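PDB 2YV7: Cg10997-pa from Drosophila melanogaster, which may insert into membranes to form chloride channels whose activity depends on pH, and has a soluble form with the glutathione S-transferase fold. Local coordinates for residues Asn127-Leu132 and Asn229-Gln234; Ala188-Tyr191 and Phe195-Pro198; His210-Asp215 and Thr249-Ile254. All blocks are in the same frame, centred on the assembly; numbering follows the deposited sequence.

Interaction 1: Asn127-Leu132 and Asn229-Gln234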
ATOM      1  N   ASN A 127      -8.672  -0.015 -10.963  1.00 24.23           N
ATOM      2  CA  ASN A 127      -9.237  -1.375 -11.043  1.00 26.00           C
ATOM      3  C   ASN A 127      -8.185  -2.493 -11.076  1.00 28.03           C
ATOM      4  O   ASN A 127      -8.486  -3.647 -11.358  1.00 27.30           O
ATOM      5  CB  ASN A 127     -10.138  -1.515 -12.305  1.00 29.82           C
ATOM      6  CG  ASN A 127     -11.467  -0.729 -12.202  1.00 32.78           C
ATOM      7  OD1 ASN A 127     -11.958  -0.177 -13.213  1.00 35.64           O
ATOM      8  ND2 ASN A 127     -12.046  -0.680 -11.014  1.00 30.49           N
ATOM      9  N   LEU A 128      -6.950  -2.180 -10.729  1.00 25.49           N
ATOM     10  CA  LEU A 128      -5.911  -3.201 -10.712  1.00 26.29           C
ATOM     11  C   LEU A 128      -6.206  -4.271  -9.669  1.00 27.17           C
ATOM     12  O   LEU A 128      -6.160  -5.500  -9.922  1.00 26.56           O
ATOM     13  CB  LEU A 128      -4.539  -2.540 -10.474  1.00 23.94           C
ATOM     14  CG  LEU A 128      -3.356  -3.491 -10.301  1.00 24.60           C
ATOM     15  CD1 LEU A 128      -3.188  -4.253 -11.638  1.00 23.19           C
ATOM     16  CD2 LEU A 128      -2.071  -2.728  -9.933  1.00 23.88           C
ATOM     17  N   TYR A 129      -6.615  -3.821  -8.501  1.00 26.57           N
ATOM     18  CA  TYR A 129      -6.890  -4.771  -7.454  1.00 29.00           C
ATOM     19  C   TYR A 129      -8.029  -5.776  -7.702  1.00 27.18           C
ATOM     20  O   TYR A 129      -7.845  -6.952  -7.385  1.00 29.18           O
ATOM     21  CB  TYR A 129      -7.117  -4.055  -6.156  1.00 30.19           C
ATOM     22  CG  TYR A 129      -7.138  -5.023  -5.005  1.00 32.29           C
ATOM     23  CD1 TYR A 129      -6.050  -5.840  -4.736  1.00 32.14           C
ATOM     24  CD2 TYR A 129      -8.244  -5.100  -4.199  1.00 34.31           C
ATOM     25  CE1 TYR A 129      -6.099  -6.716  -3.638  1.00 34.06           C
ATOM     26  CE2 TYR A 129      -8.300  -5.954  -3.114  1.00 35.63           C
ATOM     27  CZ  TYR A 129      -7.234  -6.764  -2.860  1.00 32.80           C
ATOM     28  OH  TYR A 129      -7.310  -7.622  -1.760  1.00 36.51           O
ATOM     29  N   VAL A 130      -9.167  -5.365  -8.294  1.00 22.35           N
ATOM     30  CA  VAL A 130     -10.194  -6.387  -8.548  1.00 29.37           C
ATOM     31  C   VAL A 130      -9.650  -7.522  -9.463  1.00 26.27           C
ATOM     32  O   VAL A 130     -10.000  -8.691  -9.301  1.00 28.27           O
ATOM     33  CB  VAL A 130     -11.500  -5.773  -9.093  1.00 33.69           C
ATOM     34  CG1 VAL A 130     -11.261  -5.211 -10.408  1.00 35.62           C
ATOM     35  CG2 VAL A 130     -12.580  -6.818  -9.153  1.00 37.42           C
ATOM     36  N   LYS A 131      -8.698  -7.193 -10.362  1.00 24.62           N
ATOM     37  CA  LYS A 131      -8.108  -8.184 -11.212  1.00 23.07           C
ATOM     38  C   LYS A 131      -7.352  -9.238 -10.401  1.00 22.55           C
ATOM     39  O   LYS A 131      -7.431 -10.422 -10.739  1.00 24.68           O
ATOM     40  CB  LYS A 131      -7.197  -7.556 -12.283  1.00 25.75           C
ATOM     41  CG  LYS A 131      -8.081  -6.726 -13.262  1.00 26.99           C
ATOM     42  CD  LYS A 131      -7.300  -6.020 -14.321  1.00 32.67           C
ATOM     43  CE  LYS A 131      -8.215  -4.841 -14.864  1.00 30.50           C
ATOM     44  NZ  LYS A 131      -7.483  -4.043 -15.870  1.00 39.06           N
ATOM     45  N   LEU A 132      -6.628  -8.794  -9.366  1.00 24.71           N
ATOM     46  CA  LEU A 132      -5.948  -9.738  -8.452  1.00 22.96           C
ATOM     47  C   LEU A 132      -6.947 -10.567  -7.738  1.00 25.77           C
ATOM     48  O   LEU A 132      -6.875 -11.792  -7.741  1.00 26.17           O
ATOM     49  CB  LEU A 132      -5.013  -8.994  -7.478  1.00 26.04           C
ATOM     50  CG  LEU A 132      -4.433  -9.948  -6.398  1.00 28.42           C
ATOM     51  CD1 LEU A 132      -3.579 -11.066  -6.986  1.00 25.25           C
ATOM     52  CD2 LEU A 132      -3.661  -9.181  -5.280  1.00 28.28           C
ATOM     53  N   ASN A 229      -2.400 -14.860   4.937  1.00 28.87           N
ATOM     54  CA  ASN A 229      -3.474 -15.147   5.881  1.00 30.43           C
ATOM     55  C   ASN A 229      -4.716 -14.298   5.551  1.00 32.49           C
ATOM     56  O   ASN A 229      -5.851 -14.798   5.576  1.00 35.21           O
ATOM     57  CB  ASN A 229      -2.992 -14.916   7.322  1.00 32.94           C
ATOM     58  CG  ASN A 229      -4.019 -15.376   8.361  1.00 39.39           C
ATOM     59  OD1 ASN A 229      -4.491 -14.602   9.191  1.00 43.93           O
ATOM     60  ND2 ASN A 229      -4.393 -16.630   8.278  1.00 42.51           N
ATOM     61  N   HIS A 230      -4.473 -13.024   5.202  1.00 30.32           N
ATOM     62  CA  HIS A 230      -5.524 -12.099   4.782  1.00 32.86           C
ATOM     63  C   HIS A 230      -6.405 -12.725   3.723  1.00 36.13           C
ATOM     64  O   HIS A 230      -7.631 -12.798   3.902  1.00 36.81           O
ATOM     65  CB  HIS A 230      -4.852 -10.804   4.323  1.00 38.66           C
ATOM     66  CG  HIS A 230      -5.781  -9.737   3.835  1.00 42.92           C
ATOM     67  ND1 HIS A 230      -6.242  -8.718   4.651  1.00 42.70           N
ATOM     68  CD2 HIS A 230      -6.251  -9.467   2.593  1.00 43.39           C
ATOM     69  CE1 HIS A 230      -6.984  -7.888   3.936  1.00 43.59           C
ATOM     70  NE2 HIS A 230      -7.002  -8.318   2.682  1.00 44.86           N
ATOM     71  N   TYR A 231      -5.813 -13.230   2.628  1.00 29.66           N
ATOM     72  CA  TYR A 231      -6.586 -13.961   1.625  1.00 29.19           C
ATOM     73  C   TYR A 231      -7.120 -15.327   2.041  1.00 31.29           C
ATOM     74  O   TYR A 231      -8.139 -15.755   1.538  1.00 35.30           O
ATOM     75  CB  TYR A 231      -5.828 -14.027   0.279  1.00 30.15           C
ATOM     76  CG  TYR A 231      -5.608 -12.636  -0.225  1.00 27.21           C
ATOM     77  CD1 TYR A 231      -6.636 -11.919  -0.858  1.00 28.20           C
ATOM     78  CD2 TYR A 231      -4.389 -12.009  -0.023  1.00 25.69           C
ATOM     79  CE1 TYR A 231      -6.452 -10.557  -1.260  1.00 28.53           C
ATOM     80  CE2 TYR A 231      -4.186 -10.690  -0.427  1.00 28.95           C
ATOM     81  CZ  TYR A 231      -5.195  -9.989  -1.059  1.00 27.32           C
ATOM     82  OH  TYR A 231      -4.973  -8.715  -1.430  1.00 27.80           O
ATOM     83  N   LYS A 232      -6.438 -16.031   2.930  1.00 33.33           N
ATOM     84  CA  LYS A 232      -6.928 -17.321   3.379  1.00 31.76           C
ATOM     85  C   LYS A 232      -8.267 -17.123   4.095  1.00 39.14           C
ATOM     86  O   LYS A 232      -9.234 -17.814   3.823  1.00 37.40           O
ATOM     87  CB  LYS A 232      -5.950 -17.963   4.354  1.00 41.07           C
ATOM     88  CG  LYS A 232      -4.832 -18.712   3.714  1.00 41.94           C
ATOM     89  CD  LYS A 232      -4.130 -19.582   4.748  1.00 41.98           C
ATOM     90  CE  LYS A 232      -2.884 -20.185   4.167  1.00 44.35           C
ATOM     91  NZ  LYS A 232      -3.154 -21.475   3.443  1.00 48.28           N
ATOM     92  N   LEU A 233      -8.331 -16.138   4.987  1.00 35.89           N
ATOM     93  CA  LEU A 233      -9.564 -15.866   5.713  0.50 39.27           C
ATOM     94  C   LEU A 233     -10.665 -15.462   4.751  1.00 45.93           C
ATOM     95  O   LEU A 233     -11.818 -15.865   4.910  1.00 47.92           O
ATOM     96  CB  LEU A 233      -9.366 -14.757   6.723  0.50 31.38           C
ATOM     97  CG  LEU A 233      -8.149 -14.774   7.636  0.50 31.04           C
ATOM     98  CD1 LEU A 233      -8.320 -13.668   8.647  0.50 28.44           C
ATOM     99  CD2 LEU A 233      -8.029 -16.099   8.335  0.50 30.71           C
ATOM    100  N   GLN A 234     -10.305 -14.677   3.738  1.00 47.62           N
ATOM    101  CA  GLN A 234     -11.250 -14.308   2.686  1.00 51.90           C
ATOM    102  C   GLN A 234     -11.852 -15.528   2.002  1.00 55.80           C
ATOM    103  O   GLN A 234     -13.013 -15.496   1.616  1.00 56.62           O
ATOM    104  CB  GLN A 234     -10.586 -13.422   1.640  1.00 54.21           C
ATOM    105  CG  GLN A 234     -10.374 -12.006   2.094  1.00 57.60           C
ATOM    106  CD  GLN A 234     -10.092 -11.064   0.941  1.00 58.87           C
ATOM    107  OE1 GLN A 234      -9.601  -9.941   1.145  1.00 57.73           O
ATOM    108  NE2 GLN A 234     -10.399 -11.516  -0.295  1.00 58.41           N
TER
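Tyr129 OH and Tyr231 OH meet in a 2.6 Å hydrogen bond, the polar centre of this contact; either hydroxyl could be the donor. Its exact length deserves some caution, because Tyr231 OH is modelled too close to an atom elsewhere in the protein. The two phenols reach toward each other from opposite directions, and Tyr231 OH lies in the plane of the Tyr129 ring, at its edge. The rings therefore join through their hydroxyl ends and do not stack, with Tyr129 CZ still 4.2 Å from Tyr231 CE1. With CG anti to the backbone N (chi1 -169°), Tyr129 sends its ring out from helix 128-136 toward helix 224-235. The axes of the short helical segments stay 14.9 Å apart at their closest and are inclined at 65°, so the side chains span the gap and the backbones themselves never pack. Leu132 CD2, one turn further along, packs loosely beside the hydroxyl, 4.1 Å from Tyr231 OH, and its side chain runs at about a right angle to that of the tyrosine. One face of the Tyr231 ring carries His230 CD2, 3.7 Å above its centre, while Ala188 and Phe192 of helix 173-193 also touch this buried side chain. Both helices belong to the all-helical C-terminal domain of the GST fold. The hydroxyl pair thus bridges helices 128-136 and 224-235 across a distance their backbones do not close, giving the buried Tyr231 and the partly exposed Tyr129 a polar partner in each other.

Interaction 2: Ala188-Tyr191 and Phe195-Pro198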
ATOM      1  N   ALA A 188       0.593 -12.965  -2.826  1.00 20.31           N
ATOM      2  CA  ALA A 188      -0.593 -13.789  -2.842  1.00 19.65           C
ATOM      3  C   ALA A 188      -0.700 -14.483  -4.206  1.00 22.67           C
ATOM      4  O   ALA A 188      -1.117 -15.606  -4.279  1.00 23.94           O
ATOM      5  CB  ALA A 188      -1.839 -12.987  -2.614  1.00 22.12           C
ATOM      6  N   GLY A 189      -0.392 -13.759  -5.280  1.00 21.92           N
ATOM      7  CA  GLY A 189      -0.324 -14.343  -6.632  1.00 19.84           C
ATOM      8  C   GLY A 189       0.473 -15.655  -6.660  1.00 22.01           C
ATOM      9  O   GLY A 189      -0.020 -16.681  -7.157  1.00 23.87           O
ATOM     10  N   LYS A 190       1.674 -15.619  -6.104  1.00 22.69           N
ATOM     11  CA  LYS A 190       2.588 -16.772  -6.140  1.00 26.80           C
ATOM     12  C   LYS A 190       2.064 -17.863  -5.228  1.00 23.94           C
ATOM     13  O   LYS A 190       1.898 -19.040  -5.636  1.00 25.47           O
ATOM     14  CB  LYS A 190       3.924 -16.360  -5.641  1.00 27.01           C
ATOM     15  CG  LYS A 190       4.942 -17.446  -5.735  1.00 34.42           C
ATOM     16  CD  LYS A 190       6.066 -17.076  -4.779  1.00 37.09           C
ATOM     17  CE  LYS A 190       7.345 -17.431  -5.403  1.00 43.68           C
ATOM     18  NZ  LYS A 190       7.182 -17.157  -6.874  1.00 46.44           N
ATOM     19  N   TYR A 191       1.703 -17.476  -3.996  1.00 21.46           N
ATOM     20  CA  TYR A 191       1.273 -18.516  -3.020  1.00 23.59           C
ATOM     21  C   TYR A 191       0.032 -19.282  -3.488  1.00 25.30           C
ATOM     22  O   TYR A 191      -0.023 -20.544  -3.536  1.00 24.73           O
ATOM     23  CB  TYR A 191       0.987 -17.856  -1.666  1.00 25.02           C
ATOM     24  CG  TYR A 191       0.548 -18.824  -0.584  1.00 24.53           C
ATOM     25  CD1 TYR A 191      -0.804 -19.202  -0.431  1.00 26.60           C
ATOM     26  CD2 TYR A 191       1.494 -19.418   0.219  1.00 25.97           C
ATOM     27  CE1 TYR A 191      -1.209 -20.128   0.571  1.00 27.69           C
ATOM     28  CE2 TYR A 191       1.119 -20.286   1.210  1.00 25.18           C
ATOM     29  CZ  TYR A 191      -0.223 -20.661   1.357  1.00 29.08           C
ATOM     30  OH  TYR A 191      -0.560 -21.540   2.338  1.00 30.96           O
ATOM     31  N   PHE A 195       1.239 -17.540  -9.754  1.00 21.84           N
ATOM     32  CA  PHE A 195       1.451 -16.432 -10.675  1.00 27.05           C
ATOM     33  C   PHE A 195       2.734 -15.750 -10.364  1.00 25.27           C
ATOM     34  O   PHE A 195       3.054 -15.487  -9.173  1.00 29.51           O
ATOM     35  CB  PHE A 195       0.295 -15.408 -10.530  1.00 29.49           C
ATOM     36  CG  PHE A 195       0.425 -14.242 -11.443  1.00 29.75           C
ATOM     37  CD1 PHE A 195       0.083 -14.363 -12.798  1.00 32.41           C
ATOM     38  CD2 PHE A 195       0.908 -13.029 -10.957  1.00 26.17           C
ATOM     39  CE1 PHE A 195       0.172 -13.260 -13.649  1.00 29.63           C
ATOM     40  CE2 PHE A 195       1.058 -11.964 -11.781  1.00 30.44           C
ATOM     41  CZ  PHE A 195       0.696 -12.029 -13.114  1.00 28.01           C
ATOM     42  N   GLU A 196       3.503 -15.413 -11.424  1.00 22.46           N
ATOM     43  CA  GLU A 196       4.683 -14.567 -11.274  1.00 26.80           C
ATOM     44  C   GLU A 196       4.678 -13.495 -12.299  1.00 28.40           C
ATOM     45  O   GLU A 196       4.267 -13.752 -13.407  1.00 29.45           O
ATOM     46  CB  GLU A 196       5.985 -15.340 -11.488  1.00 35.49           C
ATOM     47  CG  GLU A 196       6.621 -15.724 -10.186  1.00 49.66           C
ATOM     48  CD  GLU A 196       7.590 -16.870 -10.349  1.00 49.99           C
ATOM     49  OE1 GLU A 196       7.884 -17.256 -11.526  1.00 55.67           O
ATOM     50  OE2 GLU A 196       8.030 -17.393  -9.304  1.00 52.88           O
ATOM     51  N   ILE A 197       5.198 -12.322 -11.931  1.00 25.68           N
ATOM     52  CA  ILE A 197       5.324 -11.155 -12.838  1.00 26.91           C
ATOM     53  C   ILE A 197       6.534 -11.360 -13.709  1.00 26.51           C
ATOM     54  O   ILE A 197       7.647 -11.542 -13.208  1.00 28.25           O
ATOM     55  CB  ILE A 197       5.496  -9.786 -12.077  1.00 27.26           C
ATOM     56  CG1 ILE A 197       4.279  -9.488 -11.188  1.00 24.46           C
ATOM     57  CG2 ILE A 197       5.747  -8.664 -13.119  1.00 23.77           C
ATOM     58  CD1 ILE A 197       4.505  -8.352 -10.220  1.00 26.46           C
ATOM     59  N   PRO A 198       6.320 -11.431 -15.027  1.00 26.75           N
ATOM     60  CA  PRO A 198       7.411 -11.945 -15.858  1.00 27.44           C
ATOM     61  C   PRO A 198       8.566 -11.007 -15.991  1.00 29.22           C
ATOM     62  O   PRO A 198       8.423  -9.757 -15.776  1.00 29.20           O
ATOM     63  CB  PRO A 198       6.740 -12.229 -17.220  1.00 28.45           C
ATOM     64  CG  PRO A 198       5.495 -11.554 -17.206  1.00 30.41           C
ATOM     65  CD  PRO A 198       5.082 -11.200 -15.784  1.00 27.31           C
TER
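Phe195 N donates a hydrogen bond of 3.0 Å to Gly189 O, six residues back, so that the chain folds onto the C-terminal end of helix 173-193 just after leaving it. The turn lies in the helical domain of the GST fold, and its inner side, formed by the buried Gly189 and Phe195, is close-packed. Phe195 CB rests 3.6 Å from Gly189 O, and Gly189, having no side chain, allows the ring to come near, with Phe195 CD2 4.7 Å from Gly189 CA. A trans first torsion (chi1 -180°) turns the ring inward to Asn144 and Leu147 of helix 141-161 and Met135 of helix 128-136. Beside it, Lys190 CA makes a CA-H...O contact of 3.3 Å with Phe195 O.

The outer side, by contrast, lies at the surface, where Glu196 is exposed and Lys190 partly so. Here the two reach past the backbone to form a salt bridge, Lys190 NZ lying 2.6 Å from Glu196 OE2. The lysine chain bends at its last two torsions to bring the ammonium to the carboxylate, whereas the glutamate is extended beyond CG. Both side chains also touch a crystal neighbour, so packing in the crystal may influence their pose. The inner bond has its own peculiarity: although its N-H...O angle is 163°, Phe195 N stands 59° out of the Gly189 carbonyl plane, above it and not on a lone pair.

Interaction 3: His210-Asp215 and Thr249-Ile254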
ATOM      1  N   HIS A 210      13.191  -0.222  -6.707  1.00 25.94           N
ATOM      2  CA  HIS A 210      13.152   1.031  -5.947  1.00 27.55           C
ATOM      3  C   HIS A 210      12.179   1.058  -4.813  1.00 30.42           C
ATOM      4  O   HIS A 210      12.421   1.721  -3.831  1.00 29.27           O
ATOM      5  CB  HIS A 210      12.930   2.208  -6.856  1.00 30.76           C
ATOM      6  CG  HIS A 210      14.049   2.405  -7.831  1.00 35.83           C
ATOM      7  ND1 HIS A 210      15.372   2.418  -7.441  1.00 38.67           N
ATOM      8  CD2 HIS A 210      14.050   2.517  -9.184  1.00 34.58           C
ATOM      9  CE1 HIS A 210      16.142   2.568  -8.512  1.00 37.93           C
ATOM     10  NE2 HIS A 210      15.362   2.643  -9.581  1.00 37.57           N
ATOM     11  N   MET A 211      11.029   0.389  -4.971  1.00 24.69           N
ATOM     12  CA  MET A 211      10.054   0.281  -3.889  1.00 23.24           C
ATOM     13  C   MET A 211      10.594  -0.372  -2.655  1.00 24.94           C
ATOM     14  O   MET A 211      10.276   0.046  -1.523  1.00 27.58           O
ATOM     15  CB  MET A 211       8.816  -0.478  -4.427  1.00 23.57           C
ATOM     16  CG  MET A 211       8.166  -1.406  -3.575  1.00 32.28           C
ATOM     17  SD  MET A 211       6.768  -2.014  -4.619  1.00 25.79           S
ATOM     18  CE  MET A 211       7.052  -3.737  -4.386  1.00 32.51           C
ATOM     19  N   TYR A 212      11.469  -1.351  -2.848  1.00 23.79           N
ATOM     20  CA  TYR A 212      12.042  -2.028  -1.711  1.00 28.05           C
ATOM     21  C   TYR A 212      13.140  -1.223  -1.029  1.00 33.28           C
ATOM     22  O   TYR A 212      13.514  -1.580   0.089  1.00 38.36           O
ATOM     23  CB  TYR A 212      12.557  -3.380  -2.141  1.00 26.67           C
ATOM     24  CG  TYR A 212      11.430  -4.326  -2.581  1.00 23.79           C
ATOM     25  CD1 TYR A 212      10.270  -4.568  -1.740  1.00 21.29           C
ATOM     26  CD2 TYR A 212      11.511  -4.998  -3.821  1.00 25.05           C
ATOM     27  CE1 TYR A 212       9.243  -5.384  -2.140  1.00 24.66           C
ATOM     28  CE2 TYR A 212      10.480  -5.855  -4.223  1.00 23.21           C
ATOM     29  CZ  TYR A 212       9.380  -6.069  -3.372  1.00 24.15           C
ATOM     30  OH  TYR A 212       8.398  -6.881  -3.773  1.00 23.85           O
ATOM     31  N   GLN A 213      13.676  -0.202  -1.713  1.00 30.25           N
ATOM     32  CA  GLN A 213      14.679   0.732  -1.140  1.00 30.95           C
ATOM     33  C   GLN A 213      14.005   1.894  -0.415  1.00 37.77           C
ATOM     34  O   GLN A 213      14.697   2.720   0.202  1.00 34.55           O
ATOM     35  CB  GLN A 213      15.615   1.290  -2.216  1.00 34.43           C
ATOM     36  CG  GLN A 213      16.534   0.267  -2.829  1.00 38.07           C
ATOM     37  CD  GLN A 213      17.411   0.834  -3.960  1.00 43.54           C
ATOM     38  OE1 GLN A 213      17.174   1.945  -4.481  1.00 44.75           O
ATOM     39  NE2 GLN A 213      18.410   0.054  -4.365  1.00 43.12           N
ATOM     40  N   LEU A 214      12.670   1.958  -0.463  1.00 32.48           N
ATOM     41  CA  LEU A 214      11.962   3.115   0.069  1.00 34.52           C
ATOM     42  C   LEU A 214      11.534   2.899   1.517  1.00 33.97           C
ATOM     43  O   LEU A 214      10.758   1.972   1.803  1.00 33.22           O
ATOM     44  CB  LEU A 214      10.722   3.399  -0.818  1.00 36.20           C
ATOM     45  CG  LEU A 214       9.996   4.703  -0.568  1.00 39.57           C
ATOM     46  CD1 LEU A 214      10.770   5.890  -1.097  1.00 39.14           C
ATOM     47  CD2 LEU A 214       8.587   4.633  -1.205  1.00 35.52           C
ATOM     48  N   ASP A 215      11.965   3.780   2.423  1.00 36.45           N
ATOM     49  CA  ASP A 215      11.585   3.602   3.823  1.00 29.96           C
ATOM     50  C   ASP A 215      10.072   3.573   4.029  1.00 24.51           C
ATOM     51  O   ASP A 215       9.585   2.790   4.830  1.00 28.53           O
ATOM     52  CB  ASP A 215      12.223   4.656   4.721  1.00 39.63           C
ATOM     53  CG  ASP A 215      13.726   4.454   4.888  1.00 42.09           C
ATOM     54  OD1 ASP A 215      14.222   3.296   4.710  1.00 41.73           O
ATOM     55  OD2 ASP A 215      14.411   5.468   5.150  1.00 44.66           O
ATOM     56  N   THR A 249       8.376 -13.115   7.243  1.00 29.95           N
ATOM     57  CA  THR A 249       9.409 -12.822   6.255  1.00 27.86           C
ATOM     58  C   THR A 249       8.826 -11.862   5.243  1.00 26.13           C
ATOM     59  O   THR A 249       7.634 -11.692   5.231  1.00 26.03           O
ATOM     60  CB  THR A 249       9.852 -14.065   5.535  1.00 32.39           C
ATOM     61  OG1 THR A 249       8.694 -14.769   5.051  1.00 32.40           O
ATOM     62  CG2 THR A 249      10.652 -14.959   6.531  1.00 37.99           C
ATOM     63  N   PHE A 250       9.694 -11.198   4.490  1.00 29.24           N
ATOM     64  CA  PHE A 250       9.273 -10.164   3.512  1.00 31.99           C
ATOM     65  C   PHE A 250       9.819 -10.502   2.137  1.00 33.78           C
ATOM     66  O   PHE A 250      11.036 -10.568   1.974  1.00 30.15           O
ATOM     67  CB  PHE A 250       9.823  -8.802   3.993  1.00 33.02           C
ATOM     68  CG  PHE A 250       9.266  -8.416   5.305  1.00 33.26           C
ATOM     69  CD1 PHE A 250       8.052  -7.731   5.389  1.00 34.74           C
ATOM     70  CD2 PHE A 250       9.859  -8.889   6.496  1.00 36.29           C
ATOM     71  CE1 PHE A 250       7.478  -7.436   6.628  1.00 33.94           C
ATOM     72  CE2 PHE A 250       9.259  -8.602   7.755  1.00 35.98           C
ATOM     73  CZ  PHE A 250       8.073  -7.887   7.816  1.00 37.05           C
ATOM     74  N   THR A 251       8.944 -10.724   1.150  1.00 28.66           N
ATOM     75  CA  THR A 251       9.385 -10.866  -0.246  1.00 24.39           C
ATOM     76  C   THR A 251       9.978  -9.522  -0.744  1.00 24.48           C
ATOM     77  O   THR A 251       9.268  -8.487  -0.838  1.00 27.12           O
ATOM     78  CB  THR A 251       8.240 -11.301  -1.158  1.00 26.80           C
ATOM     79  OG1 THR A 251       7.876 -12.693  -0.882  1.00 27.36           O
ATOM     80  CG2 THR A 251       8.615 -11.100  -2.680  1.00 29.07           C
ATOM     81  N   THR A 252      11.235  -9.579  -1.171  1.00 23.58           N
ATOM     82  CA  THR A 252      11.951  -8.421  -1.691  1.00 23.98           C
ATOM     83  C   THR A 252      12.849  -8.702  -2.898  1.00 26.65           C
ATOM     84  O   THR A 252      13.493  -7.757  -3.448  1.00 28.76           O
ATOM     85  CB  THR A 252      12.817  -7.675  -0.651  1.00 34.48           C
ATOM     86  OG1 THR A 252      13.820  -8.576  -0.151  1.00 31.10           O
ATOM     87  CG2 THR A 252      11.967  -7.040   0.476  1.00 28.87           C
ATOM     88  N   TYR A 253      12.907  -9.957  -3.334  1.00 28.70           N
ATOM     89  CA  TYR A 253      13.869 -10.269  -4.404  1.00 30.26           C
ATOM     90  C   TYR A 253      13.413  -9.760  -5.744  1.00 29.77           C
ATOM     91  O   TYR A 253      12.219  -9.620  -6.003  1.00 28.43           O
ATOM     92  CB  TYR A 253      14.156 -11.788  -4.497  1.00 31.61           C
ATOM     93  CG  TYR A 253      12.986 -12.598  -4.949  1.00 29.97           C
ATOM     94  CD1 TYR A 253      12.051 -13.045  -4.031  1.00 30.35           C
ATOM     95  CD2 TYR A 253      12.808 -12.925  -6.289  1.00 32.20           C
ATOM     96  CE1 TYR A 253      10.976 -13.781  -4.429  1.00 34.80           C
ATOM     97  CE2 TYR A 253      11.732 -13.686  -6.689  1.00 33.85           C
ATOM     98  CZ  TYR A 253      10.821 -14.095  -5.755  1.00 33.28           C
ATOM     99  OH  TYR A 253       9.711 -14.837  -6.120  1.00 40.10           O
ATOM    100  N   ILE A 254      14.383  -9.515  -6.610  1.00 31.56           N
ATOM    101  CA  ILE A 254      14.148  -9.062  -7.984  1.00 32.18           C
ATOM    102  C   ILE A 254      14.766 -10.203  -8.857  1.00 34.11           C
ATOM    103  O   ILE A 254      15.943 -10.571  -8.642  1.00 33.08           O
ATOM    104  CB  ILE A 254      14.807  -7.706  -8.201  1.00 34.58           C
ATOM    105  CG1 ILE A 254      14.324  -6.638  -7.163  1.00 31.01           C
ATOM    106  CG2 ILE A 254      14.634  -7.218  -9.660  1.00 34.10           C
ATOM    107  CD1 ILE A 254      12.816  -6.281  -7.365  1.00 33.60           C
TER
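Tyr212 carries Thr252 CA over one face of its ring, 3.8 Å from the centroid and only 8° off the normal, a clear CH-pi contact. Its first torsion (chi1 -66°) sets CG beside the backbone N and opposite the carbonyl carbon, turning the ring to the tail. Met211 CG approaches the opposite face nearer the rim, so the ring is held between its own helix and the C-terminal tail. Thr252 CG2 touches Tyr212 CD1 at 3.7 Å. In the plane of the ring, at its edge, comes the end of Ile254, with CD1 3.9 Å from Tyr212 CE2. Thr251 O approaches obliquely, 3.4 Å from Tyr212 CE1. No hydrogen bond joins the two segments, and the phenol finds its polar partners elsewhere: Tyr212 OH is bonded to Gln183 and Arg186 of helix 173-193. Gln183 also donates to Thr251 O, so one glutamine serves both sides of the contact, and Thr251 OG1 is bonded to Asp224. Tyr212 thereby joins the C-terminal part of the helix 202-212 region to the irregular tail that follows helix 224-235, with helix 173-193 contacting both through Gln183 and Arg186 and Ile254 also resting on Trp205 and Tyr209.

Helix 173-193 touches all three contacts but carries a segment only of interaction 2, which closes its C-terminal end; its polar side chains serve both segments of interaction 3. Interactions 1 and 2 are partly buried and adjoin directly, Lys232 NZ lying 2.8 Å from Tyr191 OH. Interaction 3 is a surface contact, about 10 Å from interaction 1 at the nearest atoms, but it meets interaction 2 where Lys190 NZ packs 3.5 Å from Tyr253 OH. Chemistry follows place. Between distant helices, interaction 1 relies on long aromatic arms; at a local turn, interaction 2 combines a backbone bond with an outer ion pair; along the tail, interaction 3 depends on ring-to-backbone packing.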